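PDB 5I1V: CrmK from Actinoalloteichus sp. WH1-2216-6, which is a flavoenzyme oxidase with covalently bound FAD, involved in recycling a shunt product of caerulomycin biosynthesis. Local coordinates for residues K55-V59 with V490-A494; P178-W184 with I481-W485; A445-D451 with T468-G472. One frame throughout, in Å; residues are numbered along the deposited sequence.

In the fold
Early in the chain, strand 57-60 forms an edge of a small mixed sheet in the FAD-binding region, and residues 55-59 wait there until 490-494 return to them near the C terminus, closing interaction 1, the longest loop. Inside that loop, helix 180-185 meets helix 475-485 in interaction 2. Nested in turn within interaction 2, the short loop of interaction 3 folds residues 445-451, just after strand 442-444 of the large antiparallel sheet, against helix 466-471. Nothing crosses. Lys482 NZ joins interactions 1 and 2 by bonding Phe491 O at 2.7 Å, while interactions 1 and 3 both touch FAD, their centres about 19 Å apart.

Interaction 1 (K55-V59 with V490-A494); sequences KRLTV and VFRHA. With FAD (flavin-adenine dinucleotide), chain E.
Arg56 and Arg492 carry the charged part of this contact. The Arg56 chain, bent at the CB-CG bond (chi2 70°), brings NH2 to Arg492 O at 2.6 Å, with an N-H...O angle of 134°; the donor sits above the carbonyl plane. In return the guanidinium of Arg492 lays one face against Arg56 CD, with NH2 3.4 Å from that carbon, while Arg492 CG lies over a face of the Arg56 guanidinium. The two flat groups are 30° apart and bring like charges close. Arg492 NH1 is hydrogen-bonded to Asn489 O.

Two waters fill the polar seam between the backbones. One accepts from Leu57 N and donates to Lys55 O and Val490 O. The other lies in the guanidinium plane of Arg56, accepting from NE at 2.8 Å and from Arg492 N.

The apolar contact is smaller. Leu57 CD2 meets Phe491 CE1 at 4.0 Å, the side chains lying side by side, and Val490 CG1 lies over the centre of one ring face.

Toward the cofactor, Val59 O accepts from FAD O2B at 2.6 Å and Val59 CG1 packs on the adenine, 3.7 Å from FAD C5A. His493 CD2 stands 3.8 Å from FAD O3B; its ND1 is hydrogen-bonded to Phe495 N and its NE2 to Gly191 O.

The edge strand of the FAD-binding region and the C-terminal loop thus join largely through water and arginine, and both reach the adenosine end of FAD. By accepting from Arg56 NH2, the carbonyl of Arg492 probably offsets part of the cost of the nearby like charges.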
loop_
_atom_site.group_PDB
_atom_site.type_symbol
_atom_site.label_atom_id
_atom_site.label_comp_id
_atom_site.label_asym_id
_atom_site.label_seq_id
_atom_site.Cartn_x
_atom_site.Cartn_y
_atom_site.Cartn_z
ATOM N N LYS A 55 7.370 -16.329 31.057
ATOM C CA LYS A 55 7.227 -16.503 29.582
ATOM C C LYS A 55 8.041 -15.537 28.792
ATOM O O LYS A 55 8.174 -14.353 29.140
ATOM C CB LYS A 55 5.765 -16.305 29.161
ATOM C CG LYS A 55 4.839 -17.218 29.909
ATOM C CD LYS A 55 3.418 -17.240 29.386
ATOM C CE LYS A 55 2.761 -18.493 29.962
ATOM N NZ LYS A 55 1.324 -18.534 29.661
ATOM N N ARG A 56 8.548 -16.013 27.661
ATOM C CA ARG A 56 9.327 -15.168 26.771
ATOM C C ARG A 56 8.349 -14.350 25.907
ATOM O O ARG A 56 7.546 -14.937 25.183
ATOM C CB ARG A 56 10.175 -16.096 25.898
ATOM C CG ARG A 56 10.967 -15.400 24.829
ATOM C CD ARG A 56 12.118 -14.580 25.422
ATOM N NE ARG A 56 12.596 -13.682 24.377
ATOM C CZ ARG A 56 13.273 -14.099 23.309
ATOM N NH1 ARG A 56 13.613 -15.382 23.163
ATOM N NH2 ARG A 56 13.632 -13.219 22.375
ATOM N N LEU A 57 8.466 -13.015 25.968
ATOM C CA LEU A 57 7.589 -12.108 25.307
ATOM C C LEU A 57 8.346 -11.254 24.302
ATOM O O LEU A 57 9.473 -10.802 24.584
ATOM C CB LEU A 57 6.919 -11.224 26.352
ATOM C CG LEU A 57 5.841 -10.274 25.806
ATOM C CD1 LEU A 57 4.662 -10.144 26.756
ATOM C CD2 LEU A 57 6.481 -8.915 25.565
ATOM N N THR A 58 7.750 -11.075 23.122
ATOM C CA THR A 58 8.237 -10.070 22.191
ATOM C C THR A 58 7.062 -9.256 21.690
ATOM O O THR A 58 5.885 -9.679 21.768
ATOM C CB THR A 58 8.955 -10.681 20.977
ATOM O OG1 THR A 58 8.070 -11.620 20.331
ATOM C CG2 THR A 58 10.326 -11.392 21.396
ATOM N N VAL A 59 7.397 -8.108 21.128
ATOM C CA VAL A 59 6.440 -7.181 20.601
ATOM C C VAL A 59 6.587 -6.992 19.101
ATOM O O VAL A 59 7.676 -6.878 18.589
ATOM C CB VAL A 59 6.667 -5.798 21.198
ATOM C CG1 VAL A 59 5.589 -4.825 20.755
ATOM C CG2 VAL A 59 6.718 -5.935 22.702
ATOM N N VAL A 490 13.944 -9.005 30.562
ATOM C CA VAL A 490 12.691 -9.481 30.003
ATOM C C VAL A 490 12.646 -9.373 28.476
ATOM O O VAL A 490 12.101 -10.229 27.793
ATOM C CB VAL A 490 11.512 -8.702 30.598
ATOM C CG1 VAL A 490 10.214 -9.015 29.873
ATOM C CG2 VAL A 490 11.346 -9.063 32.069
ATOM N N PHE A 491 13.145 -8.255 27.963
ATOM C CA PHE A 491 13.121 -7.976 26.550
ATOM C C PHE A 491 14.455 -8.280 25.923
ATOM O O PHE A 491 15.445 -7.579 26.160
ATOM C CB PHE A 491 12.726 -6.509 26.364
ATOM C CG PHE A 491 11.440 -6.185 27.062
ATOM C CD1 PHE A 491 10.226 -6.549 26.476
ATOM C CD2 PHE A 491 11.425 -5.586 28.303
ATOM C CE1 PHE A 491 9.035 -6.292 27.128
ATOM C CE2 PHE A 491 10.251 -5.300 28.948
ATOM C CZ PHE A 491 9.036 -5.679 28.371
ATOM N N ARG A 492 14.459 -9.267 25.066
ATOM C CA ARG A 492 15.688 -9.689 24.479
ATOM C C ARG A 492 15.470 -10.393 23.136
ATOM O O ARG A 492 14.330 -10.760 22.787
ATOM C CB ARG A 492 16.412 -10.573 25.474
ATOM C CG ARG A 492 15.730 -11.917 25.747
ATOM C CD ARG A 492 16.418 -12.700 26.878
ATOM N NE ARG A 492 15.674 -13.919 27.187
ATOM C CZ ARG A 492 14.614 -13.999 28.005
ATOM N NH1 ARG A 492 14.140 -12.937 28.676
ATOM N NH2 ARG A 492 14.031 -15.175 28.192
ATOM N N HIS A 493 16.568 -10.525 22.403
ATOM C CA HIS A 493 16.643 -11.161 21.102
ATOM C C HIS A 493 18.123 -11.322 20.754
ATOM O O HIS A 493 18.977 -10.948 21.567
ATOM C CB HIS A 493 15.842 -10.418 20.021
ATOM C CG HIS A 493 16.190 -8.972 19.844
ATOM N ND1 HIS A 493 17.338 -8.545 19.230
ATOM C CD2 HIS A 493 15.459 -7.859 20.084
ATOM C CE1 HIS A 493 17.335 -7.219 19.157
ATOM N NE2 HIS A 493 16.189 -6.783 19.647
ATOM N N ALA A 494 18.458 -11.859 19.579
ATOM C CA ALA A 494 19.894 -12.175 19.287
ATOM C C ALA A 494 20.764 -10.929 19.373
ATOM O O ALA A 494 21.933 -11.005 19.722
ATOM C CB ALA A 494 20.043 -12.777 17.914
HETATM P PA FAD E . 8.810 -5.283 13.891
HETATM O O1A FAD E . 9.250 -6.510 13.131
HETATM O O2A FAD E . 7.401 -5.307 14.409
HETATM O O5B FAD E . 9.813 -4.984 15.062
HETATM C C5B FAD E . 11.190 -4.691 14.845
HETATM C C4B FAD E . 11.953 -4.878 16.164
HETATM O O4B FAD E . 11.504 -3.836 17.053
HETATM C C3B FAD E . 11.726 -6.159 16.938
HETATM O O3B FAD E . 12.863 -6.397 17.748
HETATM C C2B FAD E . 10.563 -5.827 17.831
HETATM O O2B FAD E . 10.285 -6.713 18.921
HETATM C C1B FAD E . 10.861 -4.366 18.188
HETATM N N9A FAD E . 9.618 -3.579 18.388
HETATM C C8A FAD E . 8.537 -3.439 17.562
HETATM N N7A FAD E . 7.557 -2.712 18.191
HETATM C C5A FAD E . 8.043 -2.410 19.377
HETATM C C6A FAD E . 7.512 -1.646 20.478
HETATM N N6A FAD E . 6.320 -1.104 20.313
HETATM N N1A FAD E . 8.275 -1.538 21.571
HETATM C C2A FAD E . 9.478 -2.139 21.686
HETATM N N3A FAD E . 10.071 -2.823 20.674
HETATM C C4A FAD E . 9.332 -3.007 19.551
HETATM N N1 FAD E . 14.285 1.874 7.979
HETATM C C2 FAD E . 14.660 3.150 7.726
HETATM O O2 FAD E . 15.257 3.803 8.590
HETATM N N3 FAD E . 14.411 3.770 6.552
HETATM C C4 FAD E . 13.815 3.190 5.517
HETATM O O4 FAD E . 13.576 3.823 4.468
HETATM C C4X FAD E . 13.359 1.819 5.691
HETATM N N5 FAD E . 12.738 1.159 4.676
HETATM C C5X FAD E . 12.241 -0.066 4.913
HETATM C C6 FAD E . 11.460 -0.695 3.944
HETATM C C7 FAD E . 10.923 -1.971 4.111
HETATM C C7M FAD E . 10.067 -2.592 3.001
HETATM C C8 FAD E . 11.214 -2.651 5.392
HETATM C C8M FAD E . 10.705 -4.039 5.667
HETATM C C9 FAD E . 12.001 -2.048 6.381
HETATM C C9A FAD E . 12.524 -0.771 6.188
HETATM N N10 FAD E . 13.297 -0.132 7.165
HETATM C C10 FAD E . 13.691 1.178 6.966
HETATM C "C1'" FAD E . 13.816 -0.851 8.328
HETATM C "C2'" FAD E . 12.907 -0.682 9.502
HETATM O "O2'" FAD E . 13.165 0.576 10.095
HETATM C "C3'" FAD E . 13.045 -1.785 10.498
HETATM O "O3'" FAD E . 12.760 -3.047 9.834
HETATM C "C4'" FAD E . 12.130 -1.560 11.720
HETATM O "O4'" FAD E . 12.740 -2.208 12.836
HETATM C "C5'" FAD E . 10.740 -2.105 11.459
HETATM O "O5'" FAD E . 9.918 -1.789 12.582
HETATM P P FAD E . 8.549 -2.584 12.675
HETATM O O1P FAD E . 7.824 -2.523 11.382
HETATM O O2P FAD E . 7.820 -2.176 13.917
HETATM O O3P FAD E . 9.084 -4.103 12.863
HETATM O O HOH W 1 10.383 -12.270 28.154
HETATM O O HOH W 2 12.034 -11.027 25.087
#

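Interaction 2 (P178-W184 with I481-W485); sequences PNRDLWW and IKSRW
Asp181 points from helix 180-185 toward helix 475-485, and its side chain can be followed atom by atom. CB rests on Ile481, 4.0 Å from CG1. With CG set between the backbone N and the carbonyl carbon (chi1 60°), the carboxylate is presented to both Arg484 and Trp485. Asp181 OD1 takes Arg484 NH2 at 3.1 Å and a weak, longer bond from Trp485 NE1. Asp181 OD2 is gripped twice: by Arg484 NE at 2.6 Å, in a salt bridge, and by Trp485 NE1 at 3.0 Å. The arginine therefore holds the acid side-on, one nitrogen to each oxygen, both on the syn side, with the carboxylate and guanidinium planes only 16° apart. The indole N-H instead reaches OD2 from above the carboxylate plane, on the face opposite to Arg484 NE.

Trp485 is itself clamped between its neighbours. Leu182 CD2 sits over the centre of the six-membered ring, 3.8 Å from the centroid, a CH-pi contact, while Leu182 CD1 lies 3.9 Å from Trp485 CG. Along the same helix, the Arg484 guanidinium puts a face over Trp485 CZ2. A turn back along that helix, Ile481 CD1 touches Trp184 CE3 at 3.6 Å.

The axes of segments 180-184 and 481-485 come within 10.3 Å and cross at -124°, and Leu182 also rests on Val169 and Ala171 of strand 166-172, so the C-terminal helix is joined to the FAD-binding side of the fold. Three N-H groups, counting the indole, converge on one carboxylate, which should favour its charged form and fix its rotation; in turn the acid probably balances the arginine's charge at this partly buried junction.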
loop_
_atom_site.group_PDB
_atom_site.type_symbol
_atom_site.label_atom_id
_atom_site.label_comp_id
_atom_site.label_asym_id
_atom_site.label_seq_id
_atom_site.Cartn_x
_atom_site.Cartn_y
_atom_site.Cartn_z
ATOM N N PRO A 178 13.900 13.311 34.949
ATOM C CA PRO A 178 14.576 12.223 35.681
ATOM C C PRO A 178 14.765 10.928 34.827
ATOM O O PRO A 178 15.707 10.153 35.055
ATOM C CB PRO A 178 13.693 12.036 36.927
ATOM C CG PRO A 178 12.335 12.590 36.538
ATOM C CD PRO A 178 12.606 13.677 35.559
ATOM N N ASN A 179 13.949 10.750 33.789
ATOM C CA ASN A 179 14.050 9.568 32.932
ATOM C C ASN A 179 14.605 9.862 31.561
ATOM O O ASN A 179 14.286 9.170 30.605
ATOM C CB ASN A 179 12.660 8.967 32.835
ATOM C CG ASN A 179 12.126 8.610 34.199
ATOM O OD1 ASN A 179 12.893 8.263 35.065
ATOM N ND2 ASN A 179 10.842 8.712 34.390
ATOM N N ARG A 180 15.470 10.874 31.469
ATOM C CA ARG A 180 16.016 11.266 30.195
ATOM C C ARG A 180 16.902 10.183 29.606
ATOM O O ARG A 180 17.029 10.081 28.399
ATOM C CB ARG A 180 16.801 12.563 30.345
ATOM C CG ARG A 180 17.022 13.298 29.057
ATOM C CD ARG A 180 17.819 14.570 29.301
ATOM N NE ARG A 180 17.747 15.366 28.086
ATOM C CZ ARG A 180 18.473 15.159 26.993
ATOM N NH1 ARG A 180 19.368 14.191 26.955
ATOM N NH2 ARG A 180 18.303 15.946 25.929
ATOM N N ASP A 181 17.516 9.362 30.451
ATOM C CA ASP A 181 18.270 8.218 29.959
ATOM C C ASP A 181 17.421 7.254 29.121
ATOM O O ASP A 181 17.855 6.765 28.082
ATOM C CB ASP A 181 18.987 7.477 31.110
ATOM C CG ASP A 181 18.026 6.946 32.188
ATOM O OD1 ASP A 181 16.937 7.546 32.444
ATOM O OD2 ASP A 181 18.390 5.934 32.839
ATOM N N LEU A 182 16.233 6.934 29.601
ATOM C CA LEU A 182 15.288 6.115 28.846
ATOM C C LEU A 182 14.909 6.746 27.507
ATOM O O LEU A 182 14.833 6.049 26.468
ATOM C CB LEU A 182 14.020 5.822 29.666
ATOM C CG LEU A 182 13.102 4.735 29.162
ATOM C CD1 LEU A 182 13.898 3.450 28.938
ATOM C CD2 LEU A 182 11.958 4.521 30.147
ATOM N N TRP A 183 14.686 8.059 27.509
ATOM C CA TRP A 183 14.393 8.780 26.269
ATOM C C TRP A 183 15.581 8.647 25.337
ATOM O O TRP A 183 15.428 8.324 24.153
ATOM C CB TRP A 183 14.042 10.246 26.524
ATOM C CG TRP A 183 14.063 11.064 25.266
ATOM C CD1 TRP A 183 13.046 11.265 24.400
ATOM C CD2 TRP A 183 15.193 11.733 24.728
ATOM N NE1 TRP A 183 13.458 12.024 23.357
ATOM C CE2 TRP A 183 14.789 12.317 23.522
ATOM C CE3 TRP A 183 16.523 11.878 25.153
ATOM C CZ2 TRP A 183 15.634 13.110 22.754
ATOM C CZ3 TRP A 183 17.379 12.598 24.378
ATOM C CH2 TRP A 183 16.940 13.222 23.184
ATOM N N TRP A 184 16.792 8.833 25.864
ATOM C CA TRP A 184 17.964 8.802 25.023
ATOM C C TRP A 184 18.190 7.447 24.370
ATOM O O TRP A 184 18.606 7.368 23.227
ATOM C CB TRP A 184 19.194 9.209 25.834
ATOM C CG TRP A 184 20.478 9.301 25.053
ATOM C CD1 TRP A 184 20.956 10.409 24.396
ATOM C CD2 TRP A 184 21.478 8.291 24.883
ATOM N NE1 TRP A 184 22.169 10.146 23.841
ATOM C CE2 TRP A 184 22.523 8.859 24.117
ATOM C CE3 TRP A 184 21.590 6.967 25.290
ATOM C CZ2 TRP A 184 23.675 8.155 23.772
ATOM C CZ3 TRP A 184 22.735 6.273 24.958
ATOM C CH2 TRP A 184 23.768 6.874 24.193
ATOM N N ILE A 481 21.873 1.754 30.654
ATOM C CA ILE A 481 20.475 2.121 30.703
ATOM C C ILE A 481 19.628 0.812 30.750
ATOM O O ILE A 481 18.647 0.717 31.471
ATOM C CB ILE A 481 20.129 3.029 29.508
ATOM C CG1 ILE A 481 20.922 4.312 29.635
ATOM C CG2 ILE A 481 18.637 3.308 29.434
ATOM C CD1 ILE A 481 20.923 5.205 28.401
ATOM N N LYS A 482 20.021 -0.171 29.970
ATOM C CA LYS A 482 19.371 -1.467 29.946
ATOM C C LYS A 482 19.284 -2.061 31.340
ATOM O O LYS A 482 18.244 -2.535 31.798
ATOM C CB LYS A 482 20.138 -2.396 28.998
ATOM C CG LYS A 482 19.786 -3.887 29.108
ATOM C CD LYS A 482 18.442 -4.174 28.437
ATOM C CE LYS A 482 18.024 -5.620 28.643
ATOM N NZ LYS A 482 16.828 -5.920 27.825
ATOM N N SER A 483 20.402 -1.981 32.031
ATOM C CA SER A 483 20.522 -2.553 33.326
ATOM C C SER A 483 19.670 -1.786 34.344
ATOM O O SER A 483 19.169 -2.370 35.291
ATOM C CB SER A 483 22.001 -2.645 33.691
ATOM O OG SER A 483 22.134 -2.700 35.064
ATOM N N ARG A 484 19.447 -0.497 34.126
ATOM C CA ARG A 484 18.618 0.260 35.030
ATOM C C ARG A 484 17.136 0.009 34.778
ATOM O O ARG A 484 16.320 -0.003 35.706
ATOM C CB ARG A 484 18.938 1.743 34.849
ATOM C CG ARG A 484 18.027 2.732 35.546
ATOM C CD ARG A 484 18.760 4.071 35.755
ATOM N NE ARG A 484 18.027 5.255 35.290
ATOM C CZ ARG A 484 17.021 5.862 35.929
ATOM N NH1 ARG A 484 16.573 5.389 37.083
ATOM N NH2 ARG A 484 16.449 6.950 35.400
ATOM N N TRP A 485 16.763 -0.135 33.513
ATOM C CA TRP A 485 15.328 -0.081 33.159
ATOM C C TRP A 485 14.681 -1.445 32.857
ATOM O O TRP A 485 13.463 -1.587 32.968
ATOM C CB TRP A 485 15.139 0.883 31.997
ATOM C CG TRP A 485 15.141 2.299 32.396
ATOM C CD1 TRP A 485 16.126 3.200 32.188
ATOM C CD2 TRP A 485 14.099 2.994 33.083
ATOM N NE1 TRP A 485 15.784 4.399 32.715
ATOM C CE2 TRP A 485 14.526 4.321 33.231
ATOM C CE3 TRP A 485 12.829 2.646 33.514
ATOM C CZ2 TRP A 485 13.761 5.286 33.843
ATOM C CZ3 TRP A 485 12.067 3.614 34.161
ATOM C CH2 TRP A 485 12.533 4.919 34.300
#

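Interaction 3 (A445-D451 with T468-G472); sequences AYINYPD and TIYYG. With FAD (flavin-adenine dinucleotide), chain E.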
loop_
_atom_site.group_PDB
_atom_site.type_symbol
_atom_site.label_atom_id
_atom_site.label_comp_id
_atom_site.label_asym_id
_atom_site.label_seq_id
_atom_site.Cartn_x
_atom_site.Cartn_y
_atom_site.Cartn_z
ATOM N N ALA A 445 27.206 -0.283 10.597
ATOM C CA ALA A 445 25.946 -0.725 10.002
ATOM C C ALA A 445 24.767 -0.246 10.812
ATOM O O ALA A 445 24.934 0.197 11.939
ATOM C CB ALA A 445 25.925 -2.229 9.914
ATOM N N TYR A 446 23.576 -0.394 10.230
ATOM C CA TYR A 446 22.346 0.135 10.813
ATOM C C TYR A 446 21.536 -0.918 11.512
ATOM O O TYR A 446 21.162 -1.917 10.942
ATOM C CB TYR A 446 21.559 0.775 9.668
ATOM C CG TYR A 446 20.258 1.467 10.014
ATOM C CD1 TYR A 446 20.123 2.262 11.145
ATOM C CD2 TYR A 446 19.184 1.373 9.151
ATOM C CE1 TYR A 446 18.918 2.908 11.419
ATOM C CE2 TYR A 446 17.990 2.028 9.394
ATOM C CZ TYR A 446 17.855 2.771 10.537
ATOM O OH TYR A 446 16.672 3.395 10.763
ATOM N N ILE A 447 21.167 -0.647 12.771
ATOM C CA ILE A 447 20.508 -1.613 13.580
ATOM C C ILE A 447 19.146 -2.012 13.034
ATOM O O ILE A 447 18.707 -3.122 13.257
ATOM C CB ILE A 447 20.416 -1.141 15.067
ATOM C CG1 ILE A 447 20.008 -2.314 15.997
ATOM C CG2 ILE A 447 19.429 0.023 15.224
ATOM C CD1 ILE A 447 20.927 -3.506 16.037
ATOM N N ASN A 448 18.496 -1.133 12.297
ATOM C CA ASN A 448 17.189 -1.431 11.681
ATOM C C ASN A 448 17.275 -2.308 10.395
ATOM O O ASN A 448 16.245 -2.718 9.836
ATOM C CB ASN A 448 16.472 -0.148 11.416
ATOM C CG ASN A 448 15.572 0.250 12.566
ATOM O OD1 ASN A 448 15.244 -0.606 13.412
ATOM N ND2 ASN A 448 15.172 1.521 12.616
ATOM N N TYR A 449 18.491 -2.596 9.947
ATOM C CA TYR A 449 18.721 -3.711 8.990
ATOM C C TYR A 449 19.631 -4.762 9.630
ATOM O O TYR A 449 20.756 -4.934 9.184
ATOM C CB TYR A 449 19.385 -3.211 7.718
ATOM C CG TYR A 449 18.536 -2.218 6.957
ATOM C CD1 TYR A 449 17.230 -2.531 6.631
ATOM C CD2 TYR A 449 19.058 -1.024 6.494
ATOM C CE1 TYR A 449 16.429 -1.666 5.929
ATOM C CE2 TYR A 449 18.247 -0.123 5.797
ATOM C CZ TYR A 449 16.937 -0.459 5.531
ATOM O OH TYR A 449 16.095 0.366 4.840
ATOM N N PRO A 450 19.169 -5.426 10.693
ATOM C CA PRO A 450 20.074 -6.306 11.440
ATOM C C PRO A 450 20.498 -7.532 10.644
ATOM O O PRO A 450 19.693 -8.090 9.925
ATOM C CB PRO A 450 19.220 -6.823 12.587
ATOM C CG PRO A 450 17.817 -6.773 12.030
ATOM C CD PRO A 450 17.780 -5.537 11.187
ATOM N N ASP A 451 21.721 -7.974 10.877
ATOM C CA ASP A 451 22.229 -9.147 10.148
ATOM C C ASP A 451 22.935 -10.032 11.135
ATOM O O ASP A 451 24.050 -9.695 11.571
ATOM C CB ASP A 451 23.206 -8.636 9.141
ATOM C CG ASP A 451 23.915 -9.732 8.371
ATOM O OD1 ASP A 451 23.598 -10.942 8.526
ATOM O OD2 ASP A 451 24.815 -9.324 7.590
ATOM N N THR A 468 29.646 -3.132 18.385
ATOM C CA THR A 468 30.431 -2.015 17.916
ATOM C C THR A 468 30.076 -1.532 16.536
ATOM O O THR A 468 30.034 -0.314 16.277
ATOM C CB THR A 468 31.901 -2.421 17.941
ATOM O OG1 THR A 468 32.185 -2.768 19.296
ATOM C CG2 THR A 468 32.770 -1.287 17.424
ATOM N N ILE A 469 29.832 -2.487 15.648
ATOM C CA ILE A 469 29.481 -2.191 14.294
ATOM C C ILE A 469 28.150 -1.419 14.206
ATOM O O ILE A 469 28.015 -0.543 13.369
ATOM C CB ILE A 469 29.408 -3.466 13.455
ATOM C CG1 ILE A 469 30.816 -4.041 13.319
ATOM C CG2 ILE A 469 28.859 -3.143 12.075
ATOM C CD1 ILE A 469 30.859 -5.493 12.948
ATOM N N TYR A 470 27.184 -1.759 15.073
ATOM C CA TYR A 470 25.853 -1.113 15.022
ATOM C C TYR A 470 25.744 0.135 15.879
ATOM O O TYR A 470 24.973 1.046 15.568
ATOM C CB TYR A 470 24.762 -2.107 15.473
ATOM C CG TYR A 470 24.460 -3.158 14.470
ATOM C CD1 TYR A 470 23.860 -2.822 13.274
ATOM C CD2 TYR A 470 24.750 -4.514 14.712
ATOM C CE1 TYR A 470 23.550 -3.776 12.348
ATOM C CE2 TYR A 470 24.461 -5.478 13.778
ATOM C CZ TYR A 470 23.840 -5.095 12.596
ATOM O OH TYR A 470 23.528 -5.979 11.601
ATOM N N TYR A 471 26.515 0.195 16.971
ATOM C CA TYR A 471 26.323 1.260 17.952
ATOM C C TYR A 471 27.547 2.216 18.136
ATOM O O TYR A 471 27.514 3.175 18.908
ATOM C CB TYR A 471 25.903 0.631 19.277
ATOM C CG TYR A 471 24.571 -0.057 19.297
ATOM C CD1 TYR A 471 23.406 0.665 19.117
ATOM C CD2 TYR A 471 24.454 -1.409 19.519
ATOM C CE1 TYR A 471 22.158 0.055 19.158
ATOM C CE2 TYR A 471 23.224 -2.022 19.531
ATOM C CZ TYR A 471 22.072 -1.274 19.387
ATOM O OH TYR A 471 20.804 -1.824 19.416
ATOM N N GLY A 472 28.618 1.989 17.407
ATOM C CA GLY A 472 29.788 2.849 17.567
ATOM C C GLY A 472 30.327 2.708 18.966
ATOM O O GLY A 472 30.549 1.598 19.430
HETATM P PA FAD E . 8.810 -5.283 13.891
HETATM O O1A FAD E . 9.250 -6.510 13.131
HETATM O O2A FAD E . 7.401 -5.307 14.409
HETATM O O5B FAD E . 9.813 -4.984 15.062
HETATM C C5B FAD E . 11.190 -4.691 14.845
HETATM C C4B FAD E . 11.953 -4.878 16.164
HETATM O O4B FAD E . 11.504 -3.836 17.053
HETATM C C3B FAD E . 11.726 -6.159 16.938
HETATM O O3B FAD E . 12.863 -6.397 17.748
HETATM C C2B FAD E . 10.563 -5.827 17.831
HETATM O O2B FAD E . 10.285 -6.713 18.921
HETATM C C1B FAD E . 10.861 -4.366 18.188
HETATM N N9A FAD E . 9.618 -3.579 18.388
HETATM C C8A FAD E . 8.537 -3.439 17.562
HETATM N N7A FAD E . 7.557 -2.712 18.191
HETATM C C5A FAD E . 8.043 -2.410 19.377
HETATM C C6A FAD E . 7.512 -1.646 20.478
HETATM N N6A FAD E . 6.320 -1.104 20.313
HETATM N N1A FAD E . 8.275 -1.538 21.571
HETATM C C2A FAD E . 9.478 -2.139 21.686
HETATM N N3A FAD E . 10.071 -2.823 20.674
HETATM C C4A FAD E . 9.332 -3.007 19.551
HETATM N N1 FAD E . 14.285 1.874 7.979
HETATM C C2 FAD E . 14.660 3.150 7.726
HETATM O O2 FAD E . 15.257 3.803 8.590
HETATM N N3 FAD E . 14.411 3.770 6.552
HETATM C C4 FAD E . 13.815 3.190 5.517
HETATM O O4 FAD E . 13.576 3.823 4.468
HETATM C C4X FAD E . 13.359 1.819 5.691
HETATM N N5 FAD E . 12.738 1.159 4.676
HETATM C C5X FAD E . 12.241 -0.066 4.913
HETATM C C6 FAD E . 11.460 -0.695 3.944
HETATM C C7 FAD E . 10.923 -1.971 4.111
HETATM C C7M FAD E . 10.067 -2.592 3.001
HETATM C C8 FAD E . 11.214 -2.651 5.392
HETATM C C8M FAD E . 10.705 -4.039 5.667
HETATM C C9 FAD E . 12.001 -2.048 6.381
HETATM C C9A FAD E . 12.524 -0.771 6.188
HETATM N N10 FAD E . 13.297 -0.132 7.165
HETATM C C10 FAD E . 13.691 1.178 6.966
HETATM C "C1'" FAD E . 13.816 -0.851 8.328
HETATM C "C2'" FAD E . 12.907 -0.682 9.502
HETATM O "O2'" FAD E . 13.165 0.576 10.095
HETATM C "C3'" FAD E . 13.045 -1.785 10.498
HETATM O "O3'" FAD E . 12.760 -3.047 9.834
HETATM C "C4'" FAD E . 12.130 -1.560 11.720
HETATM O "O4'" FAD E . 12.740 -2.208 12.836
HETATM C "C5'" FAD E . 10.740 -2.105 11.459
HETATM O "O5'" FAD E . 9.918 -1.789 12.582
HETATM P P FAD E . 8.549 -2.584 12.675
HETATM O O1P FAD E . 7.824 -2.523 11.382
HETATM O O2P FAD E . 7.820 -2.176 13.917
HETATM O O3P FAD E . 9.084 -4.103 12.863
HETATM O O HOH W 3 22.566 1.446 14.208
HETATM O O HOH W 4 23.404 -5.087 9.212
#
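Ile447 CD1 sits over one face of the Tyr470 ring, 4.1 Å from its centroid and 20° off the normal, in a CH-pi contact, and Ile447 CG1 leans on Tyr471 CZ. On the other side of the ring from Ile447, Ala445 CB touches Tyr470 CE1 at 3.7 Å and Ile469 CG2. Tyr470 CG stands anti to its carbonyl carbon (chi1 -74°), which carries the ring in between the two. Ala445 N donates to Ile469 O at 2.9 Å, and a water links Ile447 N to Tyr470 O. At the far end of the Tyr470 ring, OH accepts from Asp451 N at 2.8 Å and shares a second water with Tyr449 O. Putting an alanine at Tyr470 would probably leave Asp451 N without its mate and open a gap under Ile447.

The type I turn from Tyr446 to Tyr449 carries the cofactor contacts: Tyr446 OH donates to FAD O2 at 2.6 Å and accepts from Asn448 ND2 at 3.0 Å, while Asn448 OD1 accepts from the ribityl hydroxyl O4' of FAD. Helix 466-471 thus backs the loop that meets the flavin, and the Tyr446 hydrogen bond probably polarises the C2 carbonyl of the isoalloxazine.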